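Local structure of DNA polymerase (Bacillus phage phi29, 2PY5) at residues R6-E14 with A26-E37; V54-L63 with K114-L123. The protein replicates the viral DNA from a protein primer with high processivity, displacing the non-template strand, and proofreads with a 3'-5' exonuclease. The protein carries 2 engineered substitutions. All coordinates share one frame; numbering follows the deposited sequence.

Interaction 1: R6-E14 with A26-E37; sequences RKMYSCAFE and AYGYMNIEDHSE. Engineered in segment 6-14: A12 (natural residue Asp). With nucleotides of chain A.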
loop_
_atom_site.group_PDB
_atom_site.type_symbol
_atom_site.label_atom_id
_atom_site.label_comp_id
_atom_site.label_asym_id
_atom_site.label_seq_id
_atom_site.Cartn_x
_atom_site.Cartn_y
_atom_site.Cartn_z
ATOM N N ARG F 6 4.623 -29.104 -5.465
ATOM C CA ARG F 6 5.152 -28.681 -4.174
ATOM C C ARG F 6 4.057 -28.367 -3.164
ATOM O O ARG F 6 3.082 -27.686 -3.480
ATOM C CB ARG F 6 6.045 -27.444 -4.333
ATOM C CG ARG F 6 7.273 -27.697 -5.174
ATOM C CD ARG F 6 7.942 -26.425 -5.574
ATOM N NE ARG F 6 8.637 -25.810 -4.444
ATOM C CZ ARG F 6 9.780 -26.250 -3.937
ATOM N NH1 ARG F 6 10.400 -27.296 -4.456
ATOM N NH2 ARG F 6 10.320 -25.621 -2.906
ATOM N N LYS F 7 4.258 -28.835 -1.936
ATOM C CA LYS F 7 3.393 -28.488 -0.820
ATOM C C LYS F 7 3.606 -27.033 -0.426
ATOM O O LYS F 7 4.644 -26.445 -0.760
ATOM C CB LYS F 7 3.677 -29.397 0.371
ATOM C CG LYS F 7 3.216 -30.846 0.187
ATOM C CD LYS F 7 3.592 -31.667 1.420
ATOM C CE LYS F 7 2.555 -32.695 1.798
ATOM N NZ LYS F 7 2.834 -33.254 3.167
ATOM N N MET F 8 2.615 -26.470 0.268
ATOM C CA MET F 8 2.639 -25.086 0.730
ATOM C C MET F 8 2.272 -25.030 2.200
ATOM O O MET F 8 1.291 -25.659 2.630
ATOM C CB MET F 8 1.647 -24.219 -0.045
ATOM C CG MET F 8 1.750 -24.335 -1.550
ATOM S SD MET F 8 0.373 -23.534 -2.411
ATOM C CE MET F 8 -1.045 -24.452 -1.814
ATOM N N TYR F 9 3.028 -24.237 2.945
ATOM C CA TYR F 9 2.817 -24.110 4.384
ATOM C C TYR F 9 2.708 -22.675 4.794
ATOM O O TYR F 9 3.449 -21.836 4.303
ATOM C CB TYR F 9 3.981 -24.741 5.157
ATOM C CG TYR F 9 4.050 -26.247 5.021
ATOM C CD1 TYR F 9 4.672 -26.838 3.927
ATOM C CD2 TYR F 9 3.476 -27.069 5.974
ATOM C CE1 TYR F 9 4.742 -28.211 3.802
ATOM C CE2 TYR F 9 3.517 -28.430 5.852
ATOM C CZ TYR F 9 4.150 -29.015 4.765
ATOM O OH TYR F 9 4.188 -30.394 4.651
ATOM N N SER F 10 1.814 -22.431 5.743
ATOM C CA SER F 10 1.718 -21.191 6.498
ATOM C C SER F 10 2.515 -21.304 7.792
ATOM O O SER F 10 2.294 -22.228 8.572
ATOM C CB SER F 10 0.252 -20.944 6.857
ATOM O OG SER F 10 0.125 -19.789 7.645
ATOM N N CYS F 11 3.417 -20.345 8.013
ATOM C CA CYS F 11 4.370 -20.394 9.136
ATOM C C CYS F 11 4.369 -19.131 9.980
ATOM O O CYS F 11 3.991 -18.074 9.528
ATOM C CB CYS F 11 5.770 -20.585 8.566
ATOM S SG CYS F 11 5.993 -22.085 7.582
ATOM N N ALA F 12 4.817 -19.251 11.227
ATOM C CA ALA F 12 4.988 -18.087 12.096
ATOM C C ALA F 12 6.043 -18.371 13.145
ATOM O O ALA F 12 6.282 -19.530 13.504
ATOM C CB ALA F 12 3.689 -17.737 12.786
ATOM N N PHE F 13 6.677 -17.296 13.617
ATOM C CA PHE F 13 7.546 -17.350 14.793
ATOM C C PHE F 13 7.020 -16.435 15.890
ATOM O O PHE F 13 6.434 -15.377 15.614
ATOM C CB PHE F 13 8.937 -16.815 14.474
ATOM C CG PHE F 13 9.746 -17.625 13.478
ATOM C CD1 PHE F 13 10.654 -16.975 12.674
ATOM C CD2 PHE F 13 9.641 -19.007 13.381
ATOM C CE1 PHE F 13 11.456 -17.659 11.799
ATOM C CE2 PHE F 13 10.424 -19.704 12.498
ATOM C CZ PHE F 13 11.337 -19.022 11.690
ATOM N N GLU F 14 7.244 -16.830 17.143
ATOM C CA GLU F 14 7.184 -15.902 18.272
ATOM C C GLU F 14 8.616 -15.717 18.735
ATOM O O GLU F 14 9.403 -16.671 18.760
ATOM C CB GLU F 14 6.300 -16.409 19.405
ATOM C CG GLU F 14 4.887 -16.795 18.998
ATOM C CD GLU F 14 4.034 -15.629 18.486
ATOM O OE1 GLU F 14 4.365 -14.445 18.717
ATOM O OE2 GLU F 14 2.996 -15.921 17.855
ATOM N N ALA F 26 9.167 -19.752 19.730
ATOM C CA ALA F 26 8.173 -20.668 19.177
ATOM C C ALA F 26 8.113 -20.560 17.666
ATOM O O ALA F 26 8.328 -19.491 17.112
ATOM C CB ALA F 26 6.788 -20.402 19.764
ATOM N N TYR F 27 7.856 -21.693 17.009
ATOM C CA TYR F 27 7.519 -21.714 15.591
ATOM C C TYR F 27 6.234 -22.504 15.405
ATOM O O TYR F 27 5.881 -23.353 16.229
ATOM C CB TYR F 27 8.629 -22.364 14.757
ATOM C CG TYR F 27 8.733 -23.882 14.906
ATOM C CD1 TYR F 27 7.883 -24.745 14.199
ATOM C CD2 TYR F 27 9.667 -24.459 15.763
ATOM C CE1 TYR F 27 7.983 -26.140 14.339
ATOM C CE2 TYR F 27 9.771 -25.841 15.891
ATOM C CZ TYR F 27 8.913 -26.676 15.176
ATOM O OH TYR F 27 8.998 -28.054 15.310
ATOM N N GLY F 28 5.563 -22.244 14.288
ATOM C CA GLY F 28 4.444 -23.060 13.858
ATOM C C GLY F 28 4.497 -23.159 12.354
ATOM O O GLY F 28 4.872 -22.193 11.674
ATOM N N TYR F 29 4.143 -24.331 11.835
ATOM C CA TYR F 29 3.826 -24.503 10.411
ATOM C C TYR F 29 2.544 -25.280 10.225
ATOM O O TYR F 29 2.210 -26.110 11.036
ATOM C CB TYR F 29 4.981 -25.148 9.622
ATOM C CG TYR F 29 5.317 -26.588 9.955
ATOM C CD1 TYR F 29 4.502 -27.648 9.514
ATOM C CD2 TYR F 29 6.462 -26.899 10.673
ATOM C CE1 TYR F 29 4.814 -28.972 9.803
ATOM C CE2 TYR F 29 6.783 -28.221 10.964
ATOM C CZ TYR F 29 5.953 -29.256 10.511
ATOM O OH TYR F 29 6.248 -30.573 10.796
ATOM N N MET F 30 1.823 -24.978 9.144
ATOM C CA MET F 30 0.553 -25.632 8.844
ATOM C C MET F 30 0.409 -25.744 7.325
ATOM O O MET F 30 0.549 -24.760 6.620
ATOM C CB MET F 30 -0.626 -24.840 9.432
ATOM C CG MET F 30 -1.984 -25.438 9.096
ATOM S SD MET F 30 -3.380 -24.666 9.932
ATOM C CE MET F 30 -3.247 -25.376 11.561
ATOM N N ASN F 31 0.110 -26.964 6.853
ATOM C CA ASN F 31 -0.099 -27.258 5.430
ATOM C C ASN F 31 -1.362 -26.511 4.976
ATOM O O ASN F 31 -2.439 -26.725 5.514
ATOM C CB ASN F 31 -0.231 -28.774 5.293
ATOM C CG ASN F 31 -0.285 -29.268 3.856
ATOM O OD1 ASN F 31 0.113 -30.409 3.574
ATOM N ND2 ASN F 31 -0.795 -28.469 2.971
ATOM N N ILE F 32 -1.184 -25.611 4.014
ATOM C CA ILE F 32 -2.253 -24.736 3.515
ATOM C C ILE F 32 -3.388 -25.530 2.878
ATOM O O ILE F 32 -4.559 -25.116 2.927
ATOM C CB ILE F 32 -1.652 -23.708 2.517
ATOM C CG1 ILE F 32 -0.803 -22.697 3.280
ATOM C CG2 ILE F 32 -2.730 -22.964 1.710
ATOM C CD1 ILE F 32 0.045 -21.784 2.383
ATOM N N GLU F 33 -3.041 -26.673 2.299
ATOM C CA GLU F 33 -4.023 -27.554 1.658
ATOM C C GLU F 33 -4.690 -28.503 2.642
ATOM O O GLU F 33 -5.825 -28.901 2.422
ATOM C CB GLU F 33 -3.368 -28.354 0.526
ATOM C CG GLU F 33 -2.763 -27.480 -0.565
ATOM C CD GLU F 33 -2.139 -28.294 -1.683
ATOM O OE1 GLU F 33 -1.140 -28.997 -1.418
ATOM O OE2 GLU F 33 -2.653 -28.231 -2.828
ATOM N N ASP F 34 -3.986 -28.871 3.715
ATOM C CA ASP F 34 -4.491 -29.795 4.720
ATOM C C ASP F 34 -4.196 -29.240 6.100
ATOM O O ASP F 34 -3.152 -29.543 6.704
ATOM C CB ASP F 34 -3.848 -31.180 4.558
ATOM C CG ASP F 34 -4.260 -32.160 5.652
ATOM O OD1 ASP F 34 -5.253 -31.896 6.375
ATOM O OD2 ASP F 34 -3.583 -33.197 5.794
ATOM N N HIS F 35 -5.131 -28.442 6.609
ATOM C CA HIS F 35 -4.911 -27.705 7.854
ATOM C C HIS F 35 -4.784 -28.643 9.058
ATOM O O HIS F 35 -4.525 -28.187 10.164
ATOM C CB HIS F 35 -6.000 -26.623 8.081
ATOM C CG HIS F 35 -6.150 -25.655 6.944
ATOM N ND1 HIS F 35 -7.298 -24.919 6.749
ATOM C CD2 HIS F 35 -5.319 -25.325 5.928
ATOM C CE1 HIS F 35 -7.163 -24.170 5.666
ATOM N NE2 HIS F 35 -5.970 -24.395 5.149
ATOM N N SER F 36 -4.943 -29.954 8.844
ATOM C CA SER F 36 -4.721 -30.950 9.891
ATOM C C SER F 36 -3.240 -31.312 10.085
ATOM O O SER F 36 -2.866 -31.845 11.130
ATOM C CB SER F 36 -5.542 -32.230 9.615
ATOM O OG SER F 36 -4.884 -33.106 8.707
ATOM N N GLU F 37 -2.407 -31.035 9.078
ATOM C CA GLU F 37 -0.964 -31.277 9.171
ATOM C C GLU F 37 -0.271 -30.010 9.652
ATOM O O GLU F 37 -0.138 -29.030 8.899
ATOM C CB GLU F 37 -0.373 -31.670 7.814
ATOM C CG GLU F 37 1.112 -32.003 7.890
ATOM C CD GLU F 37 1.821 -31.950 6.560
ATOM O OE1 GLU F 37 1.162 -32.132 5.508
ATOM O OE2 GLU F 37 3.054 -31.745 6.574
ATOM P P DT A 7 3.257 -11.158 15.559
ATOM O OP1 DT A 7 2.765 -12.544 15.595
ATOM O OP2 DT A 7 2.368 -10.047 15.954
ATOM O "O5'" DT A 7 4.554 -10.998 16.479
ATOM C "C5'" DT A 7 5.694 -11.824 16.300
ATOM C "C4'" DT A 7 6.724 -11.435 17.345
ATOM O "O4'" DT A 7 7.059 -10.042 17.187
ATOM C "C3'" DT A 7 6.280 -11.554 18.804
ATOM O "O3'" DT A 7 6.457 -12.876 19.331
ATOM C "C2'" DT A 7 7.239 -10.580 19.472
ATOM C "C1'" DT A 7 7.382 -9.473 18.443
ATOM N N1 DT A 7 6.495 -8.279 18.691
ATOM C C2 DT A 7 6.964 -7.314 19.548
ATOM O O2 DT A 7 8.041 -7.386 20.111
ATOM N N3 DT A 7 6.128 -6.248 19.728
ATOM C C4 DT A 7 4.893 -6.052 19.144
ATOM O O4 DT A 7 4.219 -5.044 19.384
ATOM C C5 DT A 7 4.455 -7.099 18.255
ATOM C C7 DT A 7 3.130 -6.986 17.563
ATOM C C6 DT A 7 5.263 -8.157 18.063
HETATM O O HOH W 1 0.389 -28.240 0.509
#

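Interaction 2: V54-L63 with K114-L123; sequences VQADLYFHNL and KIHTVIYDSL. With nucleotides of chain A.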
loop_
_atom_site.group_PDB
_atom_site.type_symbol
_atom_site.label_atom_id
_atom_site.label_comp_id
_atom_site.label_asym_id
_atom_site.label_seq_id
_atom_site.Cartn_x
_atom_site.Cartn_y
_atom_site.Cartn_z
ATOM N N VAL F 54 11.889 -30.198 3.644
ATOM C CA VAL F 54 10.470 -30.248 3.226
ATOM C C VAL F 54 10.249 -29.956 1.746
ATOM O O VAL F 54 9.215 -30.340 1.199
ATOM C CB VAL F 54 9.557 -29.353 4.132
ATOM C CG1 VAL F 54 9.811 -27.875 3.894
ATOM C CG2 VAL F 54 8.081 -29.708 3.968
ATOM N N GLN F 55 11.221 -29.321 1.082
ATOM C CA GLN F 55 11.112 -29.055 -0.370
ATOM C C GLN F 55 9.746 -28.455 -0.707
ATOM O O GLN F 55 9.024 -28.960 -1.589
ATOM C CB GLN F 55 11.316 -30.338 -1.196
ATOM C CG GLN F 55 12.656 -31.017 -1.007
ATOM C CD GLN F 55 12.906 -32.064 -2.066
ATOM O OE1 GLN F 55 12.777 -31.794 -3.265
ATOM N NE2 GLN F 55 13.275 -33.267 -1.637
ATOM N N ALA F 56 9.391 -27.383 -0.001
ATOM C CA ALA F 56 8.076 -26.780 -0.130
ATOM C C ALA F 56 8.138 -25.273 -0.335
ATOM O O ALA F 56 9.209 -24.646 -0.331
ATOM C CB ALA F 56 7.205 -27.122 1.102
ATOM N N ASP F 57 6.963 -24.692 -0.506
ATOM C CA ASP F 57 6.797 -23.260 -0.515
ATOM C C ASP F 57 6.224 -22.838 0.837
ATOM O O ASP F 57 5.145 -23.298 1.217
ATOM C CB ASP F 57 5.804 -22.867 -1.602
ATOM C CG ASP F 57 6.332 -23.091 -3.006
ATOM O OD1 ASP F 57 7.530 -23.406 -3.179
ATOM O OD2 ASP F 57 5.524 -22.932 -3.958
ATOM N N LEU F 58 6.933 -21.962 1.545
ATOM C CA LEU F 58 6.531 -21.516 2.880
ATOM C C LEU F 58 6.138 -20.070 2.803
ATOM O O LEU F 58 6.680 -19.312 1.997
ATOM C CB LEU F 58 7.668 -21.637 3.896
ATOM C CG LEU F 58 8.432 -22.947 3.991
ATOM C CD1 LEU F 58 9.406 -22.945 5.215
ATOM C CD2 LEU F 58 7.500 -24.167 3.956
ATOM N N TYR F 59 5.204 -19.696 3.661
ATOM C CA TYR F 59 4.722 -18.323 3.754
ATOM C C TYR F 59 4.782 -17.844 5.184
ATOM O O TYR F 59 4.264 -18.527 6.085
ATOM C CB TYR F 59 3.266 -18.260 3.279
ATOM C CG TYR F 59 3.150 -18.460 1.801
ATOM C CD1 TYR F 59 3.119 -19.739 1.245
ATOM C CD2 TYR F 59 3.112 -17.361 0.952
ATOM C CE1 TYR F 59 3.035 -19.915 -0.125
ATOM C CE2 TYR F 59 3.027 -17.528 -0.415
ATOM C CZ TYR F 59 3.002 -18.797 -0.948
ATOM O OH TYR F 59 2.925 -18.959 -2.322
ATOM N N PHE F 60 5.400 -16.684 5.402
ATOM C CA PHE F 60 5.321 -15.978 6.679
ATOM C C PHE F 60 4.596 -14.682 6.411
ATOM O O PHE F 60 4.766 -14.072 5.324
ATOM C CB PHE F 60 6.709 -15.652 7.257
ATOM C CG PHE F 60 7.422 -16.841 7.858
ATOM C CD1 PHE F 60 8.104 -17.745 7.054
ATOM C CD2 PHE F 60 7.432 -17.027 9.227
ATOM C CE1 PHE F 60 8.770 -18.808 7.605
ATOM C CE2 PHE F 60 8.104 -18.112 9.778
ATOM C CZ PHE F 60 8.776 -18.989 8.962
ATOM N N HIS F 61 3.817 -14.231 7.387
ATOM C CA HIS F 61 3.147 -12.925 7.273
ATOM C C HIS F 61 4.092 -11.825 7.743
ATOM O O HIS F 61 4.478 -11.769 8.914
ATOM C CB HIS F 61 1.841 -12.875 8.045
ATOM C CG HIS F 61 0.833 -11.957 7.429
ATOM N ND1 HIS F 61 0.345 -12.147 6.161
ATOM C CD2 HIS F 61 0.262 -10.817 7.888
ATOM C CE1 HIS F 61 -0.513 -11.186 5.872
ATOM N NE2 HIS F 61 -0.575 -10.359 6.900
ATOM N N ASN F 62 4.418 -10.921 6.820
ATOM C CA ASN F 62 5.449 -9.908 7.014
ATOM C C ASN F 62 6.842 -10.538 7.155
ATOM O O ASN F 62 7.511 -10.461 8.182
ATOM C CB ASN F 62 5.118 -8.967 8.168
ATOM C CG ASN F 62 6.000 -7.740 8.191
ATOM O OD1 ASN F 62 6.367 -7.199 7.144
ATOM N ND2 ASN F 62 6.325 -7.260 9.402
ATOM N N LEU F 63 7.270 -11.159 6.062
ATOM C CA LEU F 63 8.552 -11.808 5.945
ATOM C C LEU F 63 9.740 -10.945 6.371
ATOM O O LEU F 63 10.750 -11.481 6.808
ATOM C CB LEU F 63 8.718 -12.316 4.497
ATOM C CG LEU F 63 9.992 -13.100 4.199
ATOM C CD1 LEU F 63 10.042 -14.390 4.969
ATOM C CD2 LEU F 63 10.164 -13.318 2.694
ATOM N N LYS F 114 16.005 -30.837 -8.262
ATOM C CA LYS F 114 16.524 -29.624 -7.631
ATOM C C LYS F 114 15.922 -29.508 -6.229
ATOM O O LYS F 114 14.711 -29.396 -6.093
ATOM C CB LYS F 114 16.130 -28.413 -8.483
ATOM C CG LYS F 114 16.173 -27.085 -7.809
ATOM C CD LYS F 114 17.561 -26.646 -7.483
ATOM C CE LYS F 114 17.521 -25.174 -7.029
ATOM N NZ LYS F 114 18.709 -24.775 -6.232
ATOM N N ILE F 115 16.768 -29.521 -5.199
ATOM C CA ILE F 115 16.293 -29.554 -3.821
ATOM C C ILE F 115 16.355 -28.154 -3.228
ATOM O O ILE F 115 17.440 -27.605 -3.031
ATOM C CB ILE F 115 17.156 -30.492 -2.934
ATOM C CG1 ILE F 115 17.365 -31.858 -3.579
ATOM C CG2 ILE F 115 16.536 -30.595 -1.515
ATOM C CD1 ILE F 115 16.084 -32.561 -3.980
ATOM N N HIS F 116 15.194 -27.585 -2.940
ATOM C CA HIS F 116 15.138 -26.273 -2.329
ATOM C C HIS F 116 13.823 -26.013 -1.632
ATOM O O HIS F 116 12.834 -26.658 -1.926
ATOM C CB HIS F 116 15.428 -25.177 -3.374
ATOM C CG HIS F 116 14.303 -24.883 -4.334
ATOM N ND1 HIS F 116 13.749 -25.821 -5.180
ATOM C CD2 HIS F 116 13.686 -23.713 -4.626
ATOM C CE1 HIS F 116 12.814 -25.246 -5.922
ATOM N NE2 HIS F 116 12.761 -23.969 -5.608
ATOM N N THR F 117 13.836 -25.045 -0.720
ATOM C CA THR F 117 12.642 -24.567 -0.067
ATOM C C THR F 117 12.590 -23.081 -0.281
ATOM O O THR F 117 13.588 -22.378 -0.032
ATOM C CB THR F 117 12.627 -24.921 1.427
ATOM O OG1 THR F 117 12.518 -26.347 1.557
ATOM C CG2 THR F 117 11.445 -24.219 2.171
ATOM N N VAL F 118 11.447 -22.600 -0.763
ATOM C CA VAL F 118 11.242 -21.162 -1.040
ATOM C C VAL F 118 10.324 -20.592 0.016
ATOM O O VAL F 118 9.344 -21.223 0.398
ATOM C CB VAL F 118 10.692 -20.867 -2.453
ATOM C CG1 VAL F 118 10.807 -19.350 -2.754
ATOM C CG2 VAL F 118 11.443 -21.669 -3.518
ATOM N N ILE F 119 10.687 -19.421 0.532
ATOM C CA ILE F 119 9.930 -18.755 1.549
ATOM C C ILE F 119 9.453 -17.413 1.005
ATOM O O ILE F 119 10.268 -16.575 0.583
ATOM C CB ILE F 119 10.788 -18.527 2.813
ATOM C CG1 ILE F 119 11.500 -19.831 3.207
ATOM C CG2 ILE F 119 9.904 -18.060 3.974
ATOM C CD1 ILE F 119 12.366 -19.745 4.464
ATOM N N TYR F 120 8.142 -17.220 1.052
ATOM C CA TYR F 120 7.478 -16.034 0.547
ATOM C C TYR F 120 6.822 -15.205 1.656
ATOM O O TYR F 120 6.664 -15.662 2.791
ATOM C CB TYR F 120 6.418 -16.457 -0.432
ATOM C CG TYR F 120 6.922 -17.132 -1.686
ATOM C CD1 TYR F 120 6.632 -18.464 -1.932
ATOM C CD2 TYR F 120 7.627 -16.430 -2.653
ATOM C CE1 TYR F 120 7.046 -19.070 -3.091
ATOM C CE2 TYR F 120 8.070 -17.041 -3.812
ATOM C CZ TYR F 120 7.760 -18.368 -4.031
ATOM O OH TYR F 120 8.168 -19.019 -5.187
ATOM N N ASP F 121 6.408 -13.996 1.297
ATOM C CA ASP F 121 5.681 -13.098 2.194
ATOM C C ASP F 121 4.175 -13.152 1.894
ATOM O O ASP F 121 3.720 -12.644 0.840
ATOM C CB ASP F 121 6.218 -11.673 2.004
ATOM C CG ASP F 121 5.719 -10.701 3.043
ATOM O OD1 ASP F 121 5.072 -11.141 4.029
ATOM O OD2 ASP F 121 6.007 -9.483 2.885
ATOM N N SER F 122 3.381 -13.719 2.806
ATOM C CA SER F 122 1.918 -13.681 2.629
ATOM C C SER F 122 1.365 -12.246 2.700
ATOM O O SER F 122 0.268 -11.980 2.193
ATOM C CB SER F 122 1.184 -14.587 3.609
ATOM O OG SER F 122 1.572 -14.339 4.938
ATOM N N LEU F 123 2.120 -11.305 3.278
ATOM C CA LEU F 123 1.682 -9.891 3.274
ATOM C C LEU F 123 1.615 -9.312 1.857
ATOM O O LEU F 123 0.833 -8.370 1.575
ATOM C CB LEU F 123 2.582 -9.024 4.160
ATOM C CG LEU F 123 2.121 -7.593 4.423
ATOM C CD1 LEU F 123 0.793 -7.509 5.133
ATOM C CD2 LEU F 123 3.200 -6.856 5.229
ATOM P P DT A 6 0.609 -8.125 11.414
ATOM O OP1 DT A 6 -0.100 -9.352 11.070
ATOM O OP2 DT A 6 0.083 -7.197 12.420
ATOM O "O5'" DT A 6 2.059 -8.510 11.993
ATOM C "C5'" DT A 6 2.784 -9.602 11.450
ATOM C "C4'" DT A 6 4.151 -9.596 12.094
ATOM O "O4'" DT A 6 4.863 -8.389 11.771
ATOM C "C3'" DT A 6 4.097 -9.616 13.617
ATOM O "O3'" DT A 6 3.923 -10.942 14.113
ATOM C "C2'" DT A 6 5.436 -8.993 13.989
ATOM C "C1'" DT A 6 5.760 -8.071 12.819
ATOM N N1 DT A 6 5.579 -6.619 13.111
ATOM C C2 DT A 6 6.558 -5.751 12.698
ATOM O O2 DT A 6 7.564 -6.097 12.110
ATOM N N3 DT A 6 6.310 -4.438 13.013
ATOM C C4 DT A 6 5.200 -3.926 13.664
ATOM O O4 DT A 6 5.082 -2.723 13.883
ATOM C C5 DT A 6 4.199 -4.892 14.040
ATOM C C7 DT A 6 2.958 -4.462 14.747
ATOM C C6 DT A 6 4.433 -6.187 13.749
ATOM P P DT A 5 -0.523 -2.550 8.182
ATOM O OP1 DT A 5 -1.185 -2.771 6.875
ATOM O OP2 DT A 5 -1.208 -1.801 9.251
ATOM O "O5'" DT A 5 -0.103 -3.994 8.769
ATOM C "C5'" DT A 5 0.369 -5.001 7.917
ATOM C "C4'" DT A 5 1.567 -5.662 8.535
ATOM O "O4'" DT A 5 2.642 -4.718 8.520
ATOM C "C3'" DT A 5 1.421 -6.061 9.991
ATOM O "O3'" DT A 5 0.938 -7.374 10.042
ATOM C "C2'" DT A 5 2.834 -5.962 10.542
ATOM C "C1'" DT A 5 3.506 -4.983 9.599
ATOM N N1 DT A 5 3.788 -3.665 10.175
ATOM C C2 DT A 5 5.078 -3.225 10.125
ATOM O O2 DT A 5 6.000 -3.892 9.663
ATOM N N3 DT A 5 5.253 -1.993 10.679
ATOM C C4 DT A 5 4.279 -1.174 11.225
ATOM O O4 DT A 5 4.567 -0.080 11.693
ATOM C C5 DT A 5 2.940 -1.691 11.231
ATOM C C7 DT A 5 1.814 -0.894 11.807
ATOM C C6 DT A 5 2.749 -2.911 10.708
HETATM O O HOH W 2 12.863 -29.130 -4.194
HETATM O O HOH W 3 14.102 -28.513 0.732
HETATM O O HOH W 4 8.198 -21.861 -5.617
HETATM O O HOH W 5 7.416 -8.187 4.770
#

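Interaction 1: R6-E14 with A26-E37
S10, A12 and E14 pair with M30, G28 and A26 through reciprocal backbone hydrogen bonds, the ladder of an antiparallel beta hairpin. Between them Y9, C11 and F13 face N31, Y29 and Y27 in non-hydrogen-bonded pairs. One further bond, I32 N to M8 O at 2.8 Å, extends the ladder.

The polar side chains gather on E37. Y9 OH gives E37 OE2 a short hydrogen bond of 2.6 Å on the syn side but tilted 29° out of plane, with ring and carboxylate planes 79° apart, while K7 NZ forms a salt bridge to E37 OE1 at 3.1 Å. With its CG anti to the backbone N (chi1 -177°) and an extended chain, E37 reaches K7 and the edge of the Y9 ring. At the other end E14 OE1 accepts a hydrogen bond from O3' of DT7 of chain A (2.7 Å), on the same sheet face as the engineered A12. Both positions are essential for 3'-5' exonucleolysis, placing this end of the strand in the exonuclease active site.

Apolar contacts line both faces: Y9 CD2 lies 3.7 Å from Y29 CD1 with the rings nearly perpendicular, Y27 CB meets the edge of the F13 ring, and I32 CD1 packs on M8 CB.

Helix 44-54 covers the tyrosine face, with W50 stacked on Y29; helix 160-182 packs on M8, S10 and A26, and strand 57-60 flanks strand 8-15.

Interaction 2: V54-L63 with K114-L123
I115 opens the contact by laying CD1 against the amide end of Q55, 3.5 Å from Q55 OE1. A water joins that oxygen to K114 O and H116 N, and H116 O receives a CA-H...O contact from Q55. T117 turns CG2 onto L58 CG at 3.7 Å, while its hydroxyl bonds V51 O of helix 44-54. From V118 to S122 the backbones form a parallel ladder: V118 N to A56 O, L58 N to V118 O, Y120 N to L58 O, F60 N to Y120 O and S122 N to F60 O.

I119 CG2, anti to the backbone N, touches the edge of the F60 ring at CD1 (3.6 Å) and L63 CD1. On the other face Y120 CB rests 3.6 Å from Y59 CE2, the two rings inclined at 34°; a water links Y120 OH to D57 OD1, which also forms a salt bridge with R6.

D121 is the N-cap of helix 122-125. Its OD1 takes L63 N (3.0 Å) and L123 N (3.1 Å) from opposite faces of the carboxylate, tying the turn after strand 57-60 to the helix start, and OD2 pairs with K124. S122 OG hydrogen-bonds H61 ND1 at 2.8 Å; with F128 O holding H61 NE2, both imidazole nitrogens are engaged. L123 sets CB over one face of that ring, and CD2 lies alongside N62 OD1.

N62 ND2 donates to O4' of DT6 of chain A (3.0 Å), and L123 CD1 approaches DT5 of chain A. S122 and L123 bind single-stranded DNA and are essential for exonucleolysis, N62 stabilises the frayed primer terminus, and Y59 and H61 interact with the terminal protein. This is the RNase H-like (DnaQ-type) exonuclease fold, in whose mixed sheet strand 57-60 lies parallel between strands 8-15 and 113-121.

In the fold
Interactions 1 and 2 are adjoining parts of one mixed sheet, their centres about 10 Å apart. Strand 8-15 runs parallel to strand 57-60, and the seam is probably hydrogen-bonded by C11 N to Y59 O and Y9 O to Y59 N, both 2.8 Å. R6 forms a salt bridge with D57, a hydrogen bond to H116 O and a weak one to A56 O. Both contacts reach the single-stranded DNA in the exonuclease site: E14 accepts a hydrogen bond from O3' of DT7 of chain A, while N62 and L123 contact DT6 and DT5 of chain A. F13 and F60 meet between the two contacts, both close to the engineered A66.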